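Local structure of multisubunit Na+/H+ antiporter, A subunit (Anoxybacillus flavithermus, 6Z16) at residues 236-241 against 290-295; 298-303 against 345-350. The protein forms one subunit of a multisubunit sodium/proton antiporter in the cell membrane and probably takes part in exchanging sodium ions for protons. All blocks are in the same frame, centred on the assembly; numbering follows the deposited sequence.

Contact 1. Residues 236-241 against 290-295. With PTY (phosphatidylethanolamine), chain T.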
# COMPACT_ATOMS: atom_id res chain seq x y z
N PRO A 236 82.70 24.80 -46.87
CA PRO A 236 81.39 24.49 -47.48
C PRO A 236 80.65 25.71 -48.00
O PRO A 236 80.00 25.63 -49.05
CB PRO A 236 80.61 23.82 -46.34
CG PRO A 236 81.62 23.29 -45.47
CD PRO A 236 82.73 24.26 -45.49
N ALA A 237 80.76 26.85 -47.30
CA ALA A 237 80.20 28.10 -47.81
C ALA A 237 80.85 28.51 -49.12
O ALA A 237 80.16 28.92 -50.06
CB ALA A 237 80.37 29.21 -46.77
N LEU A 238 82.18 28.35 -49.20
CA LEU A 238 82.93 28.65 -50.41
C LEU A 238 82.44 27.80 -51.58
O LEU A 238 82.11 28.34 -52.65
CB LEU A 238 84.41 28.40 -50.14
CG LEU A 238 85.54 28.88 -51.05
CD1 LEU A 238 86.76 29.10 -50.18
CD2 LEU A 238 85.87 27.90 -52.15
N VAL A 239 82.33 26.49 -51.38
CA VAL A 239 81.97 25.58 -52.46
C VAL A 239 80.51 25.78 -52.88
O VAL A 239 80.21 25.78 -54.08
CB VAL A 239 82.27 24.13 -52.06
CG1 VAL A 239 81.79 23.15 -53.11
CG2 VAL A 239 83.75 23.95 -51.85
N LEU A 240 79.61 26.03 -51.93
CA LEU A 240 78.20 26.17 -52.30
C LEU A 240 77.90 27.51 -52.98
O LEU A 240 77.18 27.54 -53.99
CB LEU A 240 77.32 25.97 -51.06
CG LEU A 240 77.23 24.55 -50.52
CD1 LEU A 240 76.49 24.51 -49.21
CD2 LEU A 240 76.56 23.64 -51.53
N ILE A 241 78.44 28.62 -52.44
CA ILE A 241 78.32 29.92 -53.10
C ILE A 241 78.93 29.88 -54.49
O ILE A 241 78.34 30.37 -55.46
CB ILE A 241 78.98 31.02 -52.23
CG1 ILE A 241 78.17 31.31 -50.98
CG2 ILE A 241 79.19 32.29 -53.02
CD1 ILE A 241 78.89 32.22 -50.02
N PRO A 290 86.72 39.87 -51.88
CA PRO A 290 87.50 40.25 -50.68
C PRO A 290 87.33 39.35 -49.47
O PRO A 290 88.00 39.58 -48.46
CB PRO A 290 87.00 41.66 -50.36
CG PRO A 290 86.48 42.16 -51.60
CD PRO A 290 85.86 41.00 -52.27
N ILE A 291 86.47 38.34 -49.52
CA ILE A 291 86.28 37.41 -48.41
C ILE A 291 86.96 36.07 -48.68
O ILE A 291 87.69 35.56 -47.83
CB ILE A 291 84.77 37.22 -48.13
CG1 ILE A 291 84.14 38.53 -47.66
CG2 ILE A 291 84.54 36.17 -47.08
CD1 ILE A 291 82.64 38.49 -47.61
N PHE A 292 86.75 35.51 -49.87
CA PHE A 292 87.15 34.14 -50.15
C PHE A 292 88.45 34.01 -50.94
O PHE A 292 88.94 32.89 -51.08
CB PHE A 292 86.06 33.41 -50.93
CG PHE A 292 84.81 33.18 -50.16
CD1 PHE A 292 84.78 32.25 -49.13
CD2 PHE A 292 83.64 33.83 -50.50
CE1 PHE A 292 83.62 32.01 -48.43
CE2 PHE A 292 82.48 33.59 -49.81
CZ PHE A 292 82.47 32.69 -48.78
N ALA A 293 89.01 35.10 -51.47
CA ALA A 293 90.22 34.96 -52.28
C ALA A 293 91.48 34.90 -51.45
O ALA A 293 92.58 34.86 -52.02
CB ALA A 293 90.32 36.09 -53.30
N VAL A 294 91.37 34.89 -50.12
CA VAL A 294 92.53 34.62 -49.27
C VAL A 294 92.88 33.14 -49.28
O VAL A 294 94.00 32.78 -48.89
CB VAL A 294 92.22 35.17 -47.87
CG1 VAL A 294 91.17 34.33 -47.17
CG2 VAL A 294 93.47 35.34 -47.02
N SER A 295 91.99 32.28 -49.74
CA SER A 295 92.26 30.86 -49.92
C SER A 295 92.54 30.56 -51.39
O SER A 295 92.15 31.31 -52.29
CB SER A 295 91.09 30.01 -49.44
OG SER A 295 89.97 30.18 -50.29
C1 PTY T . 82.19 17.55 -44.97
C2 PTY T . 87.79 19.60 -46.86
C3 PTY T . 87.99 20.57 -45.67
O4 PTY T . 81.75 16.91 -46.19
C5 PTY T . 83.39 19.67 -44.28
C6 PTY T . 83.29 18.54 -45.28
O7 PTY T . 83.30 19.01 -46.68
C8 PTY T . 82.32 19.80 -47.20
O10 PTY T . 81.29 20.08 -46.64
C11 PTY T . 82.69 20.27 -48.57
C12 PTY T . 81.56 20.98 -49.30
C13 PTY T . 80.53 20.03 -49.89
C14 PTY T . 79.56 20.73 -50.82
C15 PTY T . 78.75 19.81 -51.72
C16 PTY T . 78.24 20.52 -52.96
C17 PTY T . 77.40 19.66 -53.90
C18 PTY T . 76.03 19.31 -53.36
C19 PTY T . 75.06 18.82 -54.42
C20 PTY T . 75.53 17.59 -55.17
C30 PTY T . 80.45 17.02 -46.46
C31 PTY T . 80.09 16.32 -47.74
O30 PTY T . 79.68 17.61 -45.77
C32 PTY T . 78.64 16.58 -48.12
C33 PTY T . 78.24 15.95 -49.44
C34 PTY T . 76.80 16.25 -49.83
C35 PTY T . 76.34 15.56 -51.10
C36 PTY T . 74.87 15.79 -51.41
C37 PTY T . 74.36 15.04 -52.62
P1 PTY T . 85.65 20.90 -44.39
O11 PTY T . 87.06 20.18 -44.63
O12 PTY T . 85.19 21.26 -45.62
O13 PTY T . 85.77 21.95 -43.47
O14 PTY T . 84.78 19.83 -43.90
N1 PTY T . 88.59 20.07 -48.00
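F292 has CG anti to its carbonyl carbon (chi1 -67°), and its ring lies against L238 and I241 of helix 234-248. L238 turns CG anti to the backbone N (chi1 -166°), and the two side chains run antiparallel, one past the other, with L238 CD1 3.9 Å from F292 CD1. One turn further on, the side chains of I241 and F292 cross at about a right angle. I241 CD1 sits 3.8 Å from F292 CZ and about equally close to CE2, so the two aliphatic groups meet different atoms of the ring, L238 at CD1 and I241 at CZ and CE2. I291 CG2 lies over the centre of one ring face, 4.1 Å above the plane. The ring is poorly ordered, and its exact pose should be read with that in mind. A type I turn from F292 to S295 follows helix 280-292, and in it S295 OG donates to F292 O at 3.0 Å, the angle at the oxygen being 158°. The same OG is 3.4 Å from L238 CD1. On the other flank of helix 234-248, P236 and L240 line a phosphatidylethanolamine pocket, L240 CD2 lying 3.8 Å from acyl carbon C16. Beyond the pair, A237 and I241 lean on A210 and M204 of helix 184-214, while L238 also touches V297 and W298 at the start of helix 296-316.

Contact 2. Residues 298-303 against 345-350. With PTY (phosphatidylethanolamine), chain P.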
# COMPACT_ATOMS: atom_id res chain seq x y z
N TRP A 298 89.28 28.92 -53.95
CA TRP A 298 88.46 29.90 -54.66
C TRP A 298 89.13 30.34 -55.96
O TRP A 298 88.54 30.20 -57.04
CB TRP A 298 88.22 31.11 -53.76
CG TRP A 298 87.37 32.22 -54.36
CD1 TRP A 298 87.82 33.33 -55.01
CD2 TRP A 298 85.95 32.36 -54.28
NE1 TRP A 298 86.77 34.13 -55.38
CE2 TRP A 298 85.61 33.56 -54.94
CE3 TRP A 298 84.92 31.58 -53.74
CZ2 TRP A 298 84.30 33.99 -55.06
CZ3 TRP A 298 83.62 32.02 -53.85
CH2 TRP A 298 83.32 33.21 -54.52
N VAL A 299 90.37 30.82 -55.87
CA VAL A 299 90.99 31.48 -57.01
C VAL A 299 91.33 30.46 -58.09
O VAL A 299 91.10 30.71 -59.28
CB VAL A 299 92.21 32.31 -56.55
CG1 VAL A 299 91.76 33.31 -55.52
CG2 VAL A 299 93.32 31.49 -55.95
N TRP A 300 91.75 29.25 -57.70
CA TRP A 300 92.09 28.30 -58.74
C TRP A 300 90.86 27.62 -59.32
O TRP A 300 90.85 27.34 -60.52
CB TRP A 300 93.11 27.29 -58.24
CG TRP A 300 94.46 27.91 -57.97
CD1 TRP A 300 95.03 28.13 -56.76
CD2 TRP A 300 95.36 28.46 -58.95
NE1 TRP A 300 96.25 28.73 -56.92
CE2 TRP A 300 96.47 28.95 -58.25
CE3 TRP A 300 95.34 28.56 -60.34
CZ2 TRP A 300 97.55 29.54 -58.89
CZ3 TRP A 300 96.41 29.15 -60.98
CH2 TRP A 300 97.50 29.63 -60.26
N THR A 301 89.80 27.43 -58.52
CA THR A 301 88.56 26.89 -59.05
C THR A 301 87.95 27.84 -60.08
O THR A 301 87.59 27.42 -61.19
CB THR A 301 87.57 26.63 -57.92
OG1 THR A 301 88.17 25.74 -56.97
CG2 THR A 301 86.31 25.99 -58.46
N VAL A 302 87.89 29.13 -59.73
CA VAL A 302 87.32 30.15 -60.60
C VAL A 302 88.12 30.26 -61.90
O VAL A 302 87.55 30.18 -63.00
CB VAL A 302 87.25 31.50 -59.86
CG1 VAL A 302 86.88 32.58 -60.78
CG2 VAL A 302 86.20 31.46 -58.81
N ALA A 303 89.45 30.39 -61.78
CA ALA A 303 90.30 30.57 -62.96
C ALA A 303 90.26 29.36 -63.89
O ALA A 303 90.11 29.51 -65.11
CB ALA A 303 91.73 30.85 -62.51
N GLY A 345 92.58 37.90 -60.67
CA GLY A 345 92.43 39.00 -59.75
C GLY A 345 92.21 38.57 -58.31
O GLY A 345 92.45 39.36 -57.40
N GLY A 346 91.71 37.35 -58.10
CA GLY A 346 91.73 36.80 -56.76
C GLY A 346 93.12 36.43 -56.31
O GLY A 346 93.46 36.57 -55.13
N LEU A 347 93.96 35.96 -57.24
CA LEU A 347 95.38 35.70 -56.94
C LEU A 347 96.13 36.96 -56.53
O LEU A 347 97.18 36.86 -55.90
CB LEU A 347 96.12 35.08 -58.12
CG LEU A 347 95.95 33.61 -58.49
CD1 LEU A 347 96.62 33.36 -59.81
CD2 LEU A 347 96.58 32.78 -57.40
N SER A 348 95.62 38.13 -56.92
CA SER A 348 96.19 39.40 -56.45
C SER A 348 96.25 39.57 -54.93
O SER A 348 97.06 40.37 -54.45
CB SER A 348 95.41 40.58 -57.02
OG SER A 348 95.90 41.80 -56.48
N PHE A 349 95.42 38.87 -54.16
CA PHE A 349 95.32 39.13 -52.72
C PHE A 349 96.46 38.57 -51.89
O PHE A 349 96.67 39.04 -50.77
CB PHE A 349 94.01 38.58 -52.16
CG PHE A 349 92.84 39.46 -52.39
CD1 PHE A 349 92.52 40.46 -51.48
CD2 PHE A 349 92.07 39.34 -53.54
CE1 PHE A 349 91.45 41.29 -51.69
CE2 PHE A 349 91.01 40.16 -53.76
CZ PHE A 349 90.69 41.14 -52.83
N HIS A 350 97.19 37.57 -52.39
CA HIS A 350 98.15 36.89 -51.53
C HIS A 350 99.41 37.73 -51.35
O HIS A 350 99.70 38.20 -50.24
CB HIS A 350 98.50 35.53 -52.12
CG HIS A 350 97.32 34.61 -52.23
ND1 HIS A 350 96.76 34.00 -51.13
CD2 HIS A 350 96.61 34.21 -53.30
CE1 HIS A 350 95.74 33.25 -51.53
NE2 HIS A 350 95.63 33.36 -52.84
C1 PTY P . 97.92 23.83 -57.28
C2 PTY P . 102.58 28.97 -54.20
C3 PTY P . 101.45 28.91 -55.25
O4 PTY P . 96.99 24.00 -58.37
C5 PTY P . 98.68 25.10 -55.27
C6 PTY P . 97.52 24.78 -56.18
O7 PTY P . 96.48 24.18 -55.36
C8 PTY P . 95.20 24.45 -55.68
O10 PTY P . 94.89 25.01 -56.70
C11 PTY P . 94.25 24.02 -54.60
C12 PTY P . 93.19 23.01 -55.01
C13 PTY P . 92.12 23.55 -55.96
C14 PTY P . 90.99 22.57 -56.20
C15 PTY P . 90.16 22.85 -57.44
C16 PTY P . 90.91 22.62 -58.74
C17 PTY P . 90.01 22.27 -59.92
C18 PTY P . 89.06 23.38 -60.32
C19 PTY P . 88.11 22.99 -61.45
C20 PTY P . 87.04 21.99 -61.04
C30 PTY P . 96.51 22.90 -58.95
C31 PTY P . 95.50 23.23 -60.01
O30 PTY P . 96.85 21.79 -58.65
C32 PTY P . 95.37 22.17 -61.09
C33 PTY P . 96.63 22.01 -61.93
C34 PTY P . 96.51 20.98 -63.04
C35 PTY P . 95.61 21.40 -64.18
C36 PTY P . 96.15 22.57 -64.99
C37 PTY P . 95.28 22.95 -66.18
P1 PTY P . 99.97 27.04 -56.42
O11 PTY P . 101.17 27.51 -55.49
O12 PTY P . 100.44 27.08 -57.70
O13 PTY P . 98.82 27.80 -56.18
O14 PTY P . 99.77 25.62 -56.07
N1 PTY P . 103.36 30.20 -54.39
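W300 NE1 comes 2.8 Å from phosphate oxygen O13 of a bound phosphatidylethanolamine, while the benzo side of the same indole meets L347. Chi1 of -68° sets CG anti to the carbonyl carbon, and the indole lies between lipid and L347, with glycerol carbon C6 over one ring face. The side chains of W300 and L347 cross at about a right angle, L347 CD2 being 3.7 Å from W300 CZ2. That methyl has a second neighbour in V299, whose CG2 is 3.8 Å away. The other branch, V299 CG1, rests on the main chain of G346, 3.5 Å from its C, where no side chain intervenes. H350 closes the end loosely: its NE2, at the ring edge, is 4.3 Å from V299 CG2. An alanine in place of W300 would probably leave the lipid phosphate without its N-H neighbour and open a gap beside the L347 methyls. T301 also borders the lipid, and its OG1 is hydrogen-bonded to V297 O. W448 meets the W300 ring in the same pocket: a phosphatidylethanolamine site that takes phosphate, glycerol and acyl-chain atoms, in a helix bundle of the NADH:quinone oxidoreductase/Mrp antiporter family, consistent with kinship to the antiporter-like subunits of complex I.

Contacts 1 and 2 follow one another along the chain, their centres 10 Å apart, and helix 280-292 leads by a short turn straight into helix 296-316. That turn is where they join. The F292 and W298 rings meet, and F292 O lies 3.3 Å from W298 CB. A293 CB reaches within 3.7 Å of G346 O, and V294 O packs at 3.2 Å from H350 CE1, bringing residues 345-350 up against the turn of contact 1. Each contact borders a different phosphatidylethanolamine, one beside P236 and L240, the other beside W300 and T301. Together they join helices 234-248, 280-292, 296-316 and 323-347, with one lipid bordering the first helix and the other the third.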